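Local atomic coordinates of putative metalloprotease II (PDB entry 4ON1), a protein that binds zinc and probably acts as an extracellular metalloendopeptidase, cutting peptide bonds within proteins. Residues A[296-308]-A[314-326]. Numbering follows the deposited sequence.
Sequences KTFGYASGIGVIH and GNFEVAAISTTSS
Tyr-300 and Ile-321 face each other as an antiparallel hydrogen-bonded pair, each backbone N hydrogen-bonding to the other's O at 2.9 Å. On their face of the sheet Tyr-300 CB rests against Ile-321 CG1 (3.8 Å). With CG anti to the backbone N (chi1 -175°), the tyrosine ring leads off toward helix 259-271, leaving its CB to the isoleucine branch. The other face carries only small groups: Gly-299 opposite Ser-322, and Ala-301 CB 4.4 Å from Ala-320 CB. Such small residues are consistent with the close approach of helix 331-340, where Ala-301 touches Leu-339 and Ser-322 touches Thr-331. Hydrogen bonds from Thr-323 N to Phe-298 O and from Ser-302 N to Ala-319 O extend the ladder at its two ends. Beyond it, a water hydrogen-bonds to Ser-302 OG (2.7 Å) and donates to Glu-317 O, a bridge the short serine side chain can reach. Val-318 CG1 meets Ile-307 CG1 (3.7 Å), the side chains crossing at about a right angle, while its CG2 lies 3.4 Å from Val-306 O. The backbone of Ala-301 also hydrogen-bonds to that of the zinc ligand Asp-176, an arrangement beside the zinc-binding HExxH helix consistent with the antiparallel edge strand of the metzincin active-site cleft.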
ATOM      1  N   LYS A 296      17.798   8.390  -2.317  1.00 29.11           N
ATOM      2  CA  LYS A 296      18.406   7.091  -2.037  1.00 26.73           C
ATOM      3  C   LYS A 296      17.608   6.254  -1.021  1.00 29.20           C
ATOM      4  O   LYS A 296      17.740   5.027  -0.968  1.00 29.72           O
ATOM      5  CB  LYS A 296      19.839   7.301  -1.541  1.00 39.25           C
ATOM      6  CG  LYS A 296      20.759   7.952  -2.580  1.00 49.35           C
ATOM      7  CD  LYS A 296      22.147   8.222  -2.009  1.00 55.71           C
ATOM      8  CE  LYS A 296      23.159   8.498  -3.114  1.00 74.33           C
ATOM      9  NZ  LYS A 296      24.567   8.475  -2.617  1.00 81.67           N
ATOM     10  N   THR A 297      16.759   6.901  -0.229  1.00 25.83           N
ATOM     11  CA  THR A 297      15.994   6.173   0.787  1.00 24.42           C
ATOM     12  C   THR A 297      14.488   6.204   0.537  1.00 22.03           C
ATOM     13  O   THR A 297      13.898   7.275   0.411  1.00 20.82           O
ATOM     14  CB  THR A 297      16.281   6.733   2.199  1.00 27.39           C
ATOM     15  OG1 THR A 297      17.658   6.509   2.526  1.00 33.92           O
ATOM     16  CG2 THR A 297      15.411   6.037   3.244  1.00 27.30           C
ATOM     17  N   PHE A 298      13.868   5.028   0.491  1.00 17.75           N
ATOM     18  CA  PHE A 298      12.441   4.940   0.182  1.00 16.42           C
ATOM     19  C   PHE A 298      11.601   4.765   1.438  1.00 23.16           C
ATOM     20  O   PHE A 298      10.409   5.076   1.452  1.00 13.46           O
ATOM     21  CB  PHE A 298      12.168   3.773  -0.769  1.00 18.18           C
ATOM     22  CG  PHE A 298      13.116   3.705  -1.929  1.00 29.44           C
ATOM     23  CD1 PHE A 298      13.503   4.859  -2.593  1.00 29.53           C
ATOM     24  CD2 PHE A 298      13.619   2.487  -2.355  1.00 37.77           C
ATOM     25  CE1 PHE A 298      14.384   4.799  -3.664  1.00 36.10           C
ATOM     26  CE2 PHE A 298      14.497   2.418  -3.423  1.00 42.57           C
ATOM     27  CZ  PHE A 298      14.879   3.579  -4.077  1.00 37.47           C
ATOM     28  N   GLY A 299      12.228   4.252   2.487  1.00 12.15           N
ATOM     29  CA  GLY A 299      11.547   3.991   3.739  1.00 13.00           C
ATOM     30  C   GLY A 299      12.580   3.723   4.810  1.00 19.04           C
ATOM     31  O   GLY A 299      13.738   3.443   4.501  1.00 15.09           O
ATOM     32  N   TYR A 300      12.175   3.823   6.070  1.00 11.00           N
ATOM     33  CA  TYR A 300      13.093   3.601   7.178  1.00 14.38           C
ATOM     34  C   TYR A 300      12.316   3.237   8.427  1.00 17.10           C
ATOM     35  O   TYR A 300      11.384   3.943   8.807  1.00 16.10           O
ATOM     36  CB  TYR A 300      13.958   4.841   7.424  1.00 14.67           C
ATOM     37  CG  TYR A 300      15.033   4.649   8.479  1.00 16.67           C
ATOM     38  CD1 TYR A 300      16.219   3.991   8.188  1.00 20.55           C
ATOM     39  CD2 TYR A 300      14.856   5.144   9.763  1.00 18.58           C
ATOM     40  CE1 TYR A 300      17.196   3.823   9.156  1.00 20.72           C
ATOM     41  CE2 TYR A 300      15.814   4.983  10.732  1.00 21.80           C
ATOM     42  CZ  TYR A 300      16.984   4.325  10.426  1.00 32.68           C
ATOM     43  OH  TYR A 300      17.938   4.181  11.404  1.00 30.50           O
ATOM     44  N   ALA A 301      12.703   2.129   9.054  1.00 17.88           N
ATOM     45  CA  ALA A 301      12.007   1.618  10.232  1.00 19.03           C
ATOM     46  C   ALA A 301      12.820   1.857  11.497  1.00 18.12           C
ATOM     47  O   ALA A 301      14.052   1.793  11.473  1.00 14.17           O
ATOM     48  CB  ALA A 301      11.715   0.127  10.064  1.00 15.38           C
ATOM     49  N   SER A 302      12.130   2.114  12.607  1.00 15.74           N
ATOM     50  CA  SER A 302      12.802   2.427  13.871  1.00 15.97           C
ATOM     51  C   SER A 302      13.598   1.252  14.419  1.00 21.61           C
ATOM     52  O   SER A 302      14.525   1.443  15.201  1.00 20.73           O
ATOM     53  CB  SER A 302      11.798   2.897  14.921  1.00 14.30           C
ATOM     54  OG  SER A 302      10.877   1.882  15.230  1.00 12.45           O
ATOM     55  N   GLY A 303      13.202   0.038  14.053  1.00 17.88           N
ATOM     56  CA  GLY A 303      13.907  -1.151  14.491  1.00 19.21           C
ATOM     57  C   GLY A 303      13.366  -2.405  13.825  1.00 20.72           C
ATOM     58  O   GLY A 303      12.337  -2.386  13.160  1.00 20.25           O
ATOM     59  N   ILE A 304      14.070  -3.510  14.011  1.00 18.52           N
ATOM     60  CA  ILE A 304      13.606  -4.793  13.504  1.00 17.73           C
ATOM     61  C   ILE A 304      12.994  -5.617  14.626  1.00 20.12           C
ATOM     62  O   ILE A 304      13.634  -5.848  15.646  1.00 21.41           O
ATOM     63  CB  ILE A 304      14.763  -5.564  12.836  1.00 21.98           C
ATOM     64  CG1 ILE A 304      15.180  -4.838  11.551  1.00 18.77           C
ATOM     65  CG2 ILE A 304      14.352  -6.993  12.500  1.00 21.96           C
ATOM     66  CD1 ILE A 304      16.203  -5.607  10.716  1.00 38.30           C
ATOM     67  N   GLY A 305      11.746  -6.039  14.453  1.00 13.85           N
ATOM     68  CA  GLY A 305      11.119  -6.904  15.439  1.00 15.82           C
ATOM     69  C   GLY A 305      10.760  -6.162  16.708  1.00 22.31           C
ATOM     70  O   GLY A 305      11.147  -6.556  17.803  1.00 22.14           O
ATOM     71  N   VAL A 306      10.006  -5.082  16.556  1.00 18.01           N
ATOM     72  CA  VAL A 306       9.652  -4.239  17.686  1.00 16.96           C
ATOM     73  C   VAL A 306       8.142  -4.202  17.920  1.00 19.18           C
ATOM     74  O   VAL A 306       7.669  -3.525  18.841  1.00 20.36           O
ATOM     75  CB  VAL A 306      10.175  -2.810  17.491  1.00 21.17           C
ATOM     76  CG1 VAL A 306      11.696  -2.796  17.556  1.00 16.07           C
ATOM     77  CG2 VAL A 306       9.704  -2.263  16.164  1.00 11.49           C
ATOM     78  N   ILE A 307       7.381  -4.909  17.086  1.00 17.21           N
ATOM     79  CA  ILE A 307       5.928  -4.986  17.285  1.00 14.38           C
ATOM     80  C   ILE A 307       5.556  -6.230  18.091  1.00 17.95           C
ATOM     81  O   ILE A 307       5.769  -7.356  17.643  1.00 24.34           O
ATOM     82  CB  ILE A 307       5.156  -5.010  15.957  1.00 19.05           C
ATOM     83  CG1 ILE A 307       5.263  -3.657  15.247  1.00 13.07           C
ATOM     84  CG2 ILE A 307       3.683  -5.350  16.204  1.00 15.10           C
ATOM     85  CD1 ILE A 307       4.567  -3.613  13.895  1.00 10.57           C
ATOM     86  N   HIS A 308       5.020  -6.028  19.290  1.00 15.31           N
ATOM     87  CA  HIS A 308       4.620  -7.153  20.137  1.00 22.30           C
ATOM     88  C   HIS A 308       3.145  -7.008  20.527  1.00 29.06           C
ATOM     89  O   HIS A 308       2.740  -5.977  21.063  1.00 30.58           O
ATOM     90  CB  HIS A 308       5.516  -7.233  21.381  1.00 22.10           C
ATOM     91  CG  HIS A 308       6.972  -7.017  21.094  1.00 28.42           C
ATOM     92  ND1 HIS A 308       7.692  -7.820  20.231  1.00 25.49           N
ATOM     93  CD2 HIS A 308       7.844  -6.085  21.551  1.00 28.96           C
ATOM     94  CE1 HIS A 308       8.942  -7.396  20.174  1.00 31.33           C
ATOM     95  NE2 HIS A 308       9.060  -6.342  20.962  1.00 31.47           N
ATOM     96  N   GLY A 314       5.748   1.326  24.089  1.00 24.82           N
ATOM     97  CA  GLY A 314       5.001   2.569  24.213  1.00 28.45           C
ATOM     98  C   GLY A 314       5.776   3.791  23.755  1.00 26.35           C
ATOM     99  O   GLY A 314       6.814   3.663  23.104  1.00 22.85           O
ATOM    100  N   ASN A 315       5.247   4.973  24.074  1.00 19.59           N
ATOM    101  CA  ASN A 315       5.896   6.248  23.769  1.00 19.32           C
ATOM    102  C   ASN A 315       6.286   6.398  22.299  1.00 18.08           C
ATOM    103  O   ASN A 315       7.334   6.960  21.984  1.00 24.42           O
ATOM    104  CB  ASN A 315       7.138   6.446  24.655  1.00 19.50           C
ATOM    105  CG  ASN A 315       7.665   7.876  24.613  1.00 28.04           C
ATOM    106  OD1 ASN A 315       8.865   8.110  24.444  1.00 31.59           O
ATOM    107  ND2 ASN A 315       6.757   8.839  24.734  1.00 28.19           N
ATOM    108  N   PHE A 316       5.441   5.884  21.408  1.00 17.59           N
ATOM    109  CA  PHE A 316       5.638   6.048  19.969  1.00 17.43           C
ATOM    110  C   PHE A 316       7.009   5.541  19.502  1.00 15.22           C
ATOM    111  O   PHE A 316       7.571   6.047  18.532  1.00 19.59           O
ATOM    112  CB  PHE A 316       5.456   7.521  19.577  1.00 13.66           C
ATOM    113  CG  PHE A 316       4.127   8.092  19.995  1.00 18.63           C
ATOM    114  CD1 PHE A 316       2.992   7.865  19.232  1.00 18.60           C
ATOM    115  CD2 PHE A 316       4.007   8.830  21.166  1.00 18.03           C
ATOM    116  CE1 PHE A 316       1.758   8.377  19.618  1.00 14.40           C
ATOM    117  CE2 PHE A 316       2.772   9.340  21.566  1.00 22.42           C
ATOM    118  CZ  PHE A 316       1.648   9.115  20.786  1.00 15.42           C
ATOM    119  N   GLU A 317       7.535   4.533  20.187  1.00 18.85           N
ATOM    120  CA  GLU A 317       8.848   3.984  19.846  1.00 14.32           C
ATOM    121  C   GLU A 317       8.805   3.116  18.603  1.00 15.63           C
ATOM    122  O   GLU A 317       9.836   2.882  17.974  1.00 20.46           O
ATOM    123  CB  GLU A 317       9.414   3.179  21.016  1.00 14.66           C
ATOM    124  CG  GLU A 317       9.934   4.047  22.150  1.00 25.36           C
ATOM    125  CD  GLU A 317      10.156   3.262  23.423  1.00 37.13           C
ATOM    126  OE1 GLU A 317      10.193   2.014  23.361  1.00 33.37           O
ATOM    127  OE2 GLU A 317      10.283   3.897  24.489  1.00 44.89           O
ATOM    128  N   VAL A 318       7.619   2.613  18.267  1.00 15.03           N
ATOM    129  CA  VAL A 318       7.460   1.811  17.057  1.00 16.80           C
ATOM    130  C   VAL A 318       6.974   2.695  15.921  1.00 21.20           C
ATOM    131  O   VAL A 318       5.816   3.089  15.880  1.00 12.38           O
ATOM    132  CB  VAL A 318       6.471   0.635  17.250  1.00 19.69           C
ATOM    133  CG1 VAL A 318       6.305  -0.140  15.944  1.00 12.20           C
ATOM    134  CG2 VAL A 318       6.947  -0.286  18.359  1.00 16.44           C
ATOM    135  N   ALA A 319       7.876   3.027  15.009  1.00 13.22           N
ATOM    136  CA  ALA A 319       7.547   3.960  13.953  1.00 14.71           C
ATOM    137  C   ALA A 319       8.390   3.723  12.723  1.00 16.30           C
ATOM    138  O   ALA A 319       9.434   3.067  12.776  1.00 14.24           O
ATOM    139  CB  ALA A 319       7.714   5.410  14.435  1.00 10.15           C
ATOM    140  N   ALA A 320       7.924   4.271  11.613  1.00 13.80           N
ATOM    141  CA  ALA A 320       8.671   4.218  10.376  1.00 14.49           C
ATOM    142  C   ALA A 320       8.305   5.418   9.528  1.00 15.89           C
ATOM    143  O   ALA A 320       7.366   6.144   9.832  1.00 12.06           O
ATOM    144  CB  ALA A 320       8.387   2.926   9.622  1.00  8.66           C
ATOM    145  N   ILE A 321       9.066   5.628   8.468  1.00 11.69           N
ATOM    146  CA  ILE A 321       8.687   6.572   7.441  1.00 11.67           C
ATOM    147  C   ILE A 321       8.673   5.802   6.123  1.00 17.11           C
ATOM    148  O   ILE A 321       9.441   4.852   5.946  1.00 15.81           O
ATOM    149  CB  ILE A 321       9.649   7.760   7.390  1.00 10.77           C
ATOM    150  CG1 ILE A 321      11.041   7.302   6.966  1.00 14.64           C
ATOM    151  CG2 ILE A 321       9.768   8.408   8.774  1.00 11.13           C
ATOM    152  CD1 ILE A 321      12.090   8.405   7.060  1.00 16.04           C
ATOM    153  N   SER A 322       7.796   6.191   5.208  1.00 12.83           N
ATOM    154  CA  SER A 322       7.668   5.458   3.956  1.00 11.55           C
ATOM    155  C   SER A 322       7.178   6.333   2.825  1.00 15.64           C
ATOM    156  O   SER A 322       6.286   7.157   3.014  1.00 12.04           O
ATOM    157  CB  SER A 322       6.712   4.274   4.129  1.00 11.85           C
ATOM    158  OG  SER A 322       6.608   3.553   2.909  1.00 15.04           O
ATOM    159  N   THR A 323       7.748   6.131   1.643  1.00 10.59           N
ATOM    160  CA  THR A 323       7.197   6.723   0.433  1.00 14.76           C
ATOM    161  C   THR A 323       5.875   6.032   0.100  1.00 16.98           C
ATOM    162  O   THR A 323       5.626   4.906   0.544  1.00 12.62           O
ATOM    163  CB  THR A 323       8.164   6.591  -0.754  1.00 14.06           C
ATOM    164  OG1 THR A 323       7.700   7.386  -1.859  1.00 14.40           O
ATOM    165  CG2 THR A 323       8.298   5.131  -1.169  1.00 13.24           C
ATOM    166  N   THR A 324       5.009   6.705  -0.648  1.00 15.17           N
ATOM    167  CA  THR A 324       3.790   6.057  -1.137  1.00 15.66           C
ATOM    168  C   THR A 324       3.789   5.988  -2.657  1.00 23.54           C
ATOM    169  O   THR A 324       2.814   5.536  -3.259  1.00 21.64           O
ATOM    170  CB  THR A 324       2.517   6.786  -0.687  1.00 10.12           C
ATOM    171  OG1 THR A 324       2.598   8.166  -1.072  1.00 10.48           O
ATOM    172  CG2 THR A 324       2.365   6.685   0.812  1.00 12.22           C
ATOM    173  N   SER A 325       4.875   6.457  -3.268  1.00 15.97           N
ATOM    174  CA  SER A 325       4.979   6.531  -4.724  1.00 25.49           C
ATOM    175  C   SER A 325       4.685   5.193  -5.406  1.00 26.89           C
ATOM    176  O   SER A 325       5.136   4.138  -4.953  1.00 13.48           O
ATOM    177  CB  SER A 325       6.378   7.017  -5.128  1.00 17.04           C
ATOM    178  OG  SER A 325       6.566   6.871  -6.523  1.00 32.68           O
ATOM    179  N   SER A 326       3.923   5.259  -6.496  1.00 24.23           N
ATOM    180  CA  SER A 326       3.616   4.105  -7.344  1.00 31.81           C
ATOM    181  C   SER A 326       4.862   3.388  -7.856  1.00 26.61           C
ATOM    182  O   SER A 326       4.819   2.200  -8.159  1.00 30.83           O
ATOM    183  CB  SER A 326       2.773   4.551  -8.547  1.00 36.98           C
ATOM    184  OG  SER A 326       1.604   5.239  -8.134  1.00 61.36           O
TER
HETATM  185  O   HOH W   1      11.365   0.827  17.664  1.00 33.83           O